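4-oxalocrotonate tautomerase (Thermus thermophilus, PDB 3ABF) belongs to the tautomerase family of enzymes, small beta-alpha-beta proteins that assemble here into a hexamer. Local coordinates at residues P14-K17 with R18-V21. Sequence-based numbering, arbitrary orientation.
Sequences PEKK and RELV
R18 folds back along the first turn of its helix and meets P14 and E15. P14 O accepts a hydrogen bond from the backbone N-H of R18, N to O 2.9 Å, with an N-H...O angle of 158°. The R18 guanidinium lies beside the same turn, its NH1 3.8 Å from E15 CB. NH1 is also 3.2 Å from P14 O, but the angle is poor for a hydrogen bond. The R18 chain starts with CG anti to the backbone N (chi1 -169°), runs straight at chi2 and bends at chi3, which brings the end group beside P14 and E15. The carboxylate of E15 stays apart, with OE2 5.5 Å from R18 NH1. K16 and E19, three residues apart, reach toward each other at a slant and form a long salt bridge, K16 NZ to E19 OE2 3.9 Å. K16 NZ also makes a weak hydrogen bond to L31 O of the third subunit. In the backbone, E19, L20 and V21 donate to E15 O, K16 O and K17 O. The stronger charge partners lie outside the turn. R18 NE pairs with D60 of the second subunit, and K17 NZ with E45 of its own chain and D49 of the second subunit. The four backbone bonds, R18 to P14 and the three that follow, each run from the N-H of residue i+4 to the C=O of residue i. They are those of an alpha-helix, in the first turns of helix 14-31, the helix of the beta-alpha-beta unit of the tautomerase fold.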
loop_
_atom_site.group_PDB
_atom_site.type_symbol
_atom_site.label_atom_id
_atom_site.label_comp_id
_atom_site.label_asym_id
_atom_site.label_seq_id
_atom_site.Cartn_x
_atom_site.Cartn_y
_atom_site.Cartn_z
ATOM N N PRO A 14 15.358 -16.606 9.475
ATOM C CA PRO A 14 15.767 -15.409 10.217
ATOM C C PRO A 14 17.054 -14.764 9.703
ATOM O O PRO A 14 17.092 -13.564 9.447
ATOM C CB PRO A 14 15.922 -15.927 11.642
ATOM C CG PRO A 14 14.857 -16.985 11.717
ATOM C CD PRO A 14 15.027 -17.707 10.398
ATOM N N GLU A 15 18.105 -15.565 9.545
ATOM C CA GLU A 15 19.389 -15.045 9.082
ATOM C C GLU A 15 19.311 -14.361 7.720
ATOM O O GLU A 15 19.962 -13.339 7.490
ATOM C CB GLU A 15 20.434 -16.165 9.030
ATOM C CG GLU A 15 20.253 -17.168 7.886
ATOM C CD GLU A 15 19.433 -18.393 8.268
ATOM O OE1 GLU A 15 19.279 -19.290 7.407
ATOM O OE2 GLU A 15 18.947 -18.465 9.420
ATOM N N LYS A 16 18.519 -14.924 6.817
ATOM C CA LYS A 16 18.379 -14.353 5.482
ATOM C C LYS A 16 17.682 -12.991 5.524
ATOM O O LYS A 16 18.088 -12.051 4.835
ATOM C CB LYS A 16 17.599 -15.311 4.587
ATOM C CG LYS A 16 17.533 -14.868 3.149
ATOM C CD LYS A 16 18.927 -14.753 2.549
ATOM C CE LYS A 16 19.584 -16.115 2.384
ATOM N NZ LYS A 16 20.940 -16.020 1.759
ATOM N N LYS A 17 16.630 -12.892 6.333
ATOM C CA LYS A 17 15.883 -11.646 6.474
ATOM C C LYS A 17 16.818 -10.606 7.072
ATOM O O LYS A 17 16.835 -9.446 6.660
ATOM C CB LYS A 17 14.676 -11.844 7.406
ATOM C CG LYS A 17 13.640 -12.837 6.893
ATOM C CD LYS A 17 12.601 -13.215 7.955
ATOM C CE LYS A 17 11.660 -12.071 8.273
ATOM N NZ LYS A 17 10.440 -12.509 9.035
ATOM N N ARG A 18 17.603 -11.042 8.052
ATOM C CA ARG A 18 18.546 -10.171 8.741
ATOM C C ARG A 18 19.572 -9.588 7.766
ATOM O O ARG A 18 19.886 -8.403 7.823
ATOM C CB ARG A 18 19.267 -10.960 9.841
ATOM C CG ARG A 18 20.070 -10.102 10.791
ATOM C CD ARG A 18 20.766 -10.925 11.867
ATOM N NE ARG A 18 19.837 -11.546 12.811
ATOM C CZ ARG A 18 19.239 -12.718 12.625
ATOM N NH1 ARG A 18 19.462 -13.420 11.521
ATOM N NH2 ARG A 18 18.433 -13.201 13.557
ATOM N N GLU A 19 20.085 -10.431 6.875
ATOM C CA GLU A 19 21.077 -10.004 5.890
ATOM C C GLU A 19 20.439 -9.069 4.859
ATOM O O GLU A 19 21.030 -8.063 4.460
ATOM C CB GLU A 19 21.658 -11.230 5.189
ATOM C CG GLU A 19 22.939 -10.981 4.421
ATOM C CD GLU A 19 23.438 -12.233 3.725
ATOM O OE1 GLU A 19 24.519 -12.177 3.098
ATOM O OE2 GLU A 19 22.746 -13.274 3.802
ATOM N N LEU A 20 19.234 -9.414 4.424
ATOM C CA LEU A 20 18.509 -8.604 3.445
ATOM C C LEU A 20 18.332 -7.197 4.002
ATOM O O LEU A 20 18.671 -6.205 3.348
ATOM C CB LEU A 20 17.143 -9.233 3.158
ATOM C CG LEU A 20 16.328 -8.648 2.002
ATOM C CD1 LEU A 20 15.919 -7.239 2.355
ATOM C CD2 LEU A 20 17.137 -8.669 0.717
ATOM N N VAL A 21 17.794 -7.117 5.213
ATOM C CA VAL A 21 17.577 -5.843 5.872
ATOM C C VAL A 21 18.871 -5.030 5.995
ATOM O O VAL A 21 18.851 -3.799 5.893
ATOM C CB VAL A 21 16.953 -6.059 7.262
ATOM C CG1 VAL A 21 17.047 -4.800 8.086
ATOM C CG2 VAL A 21 15.490 -6.467 7.107
#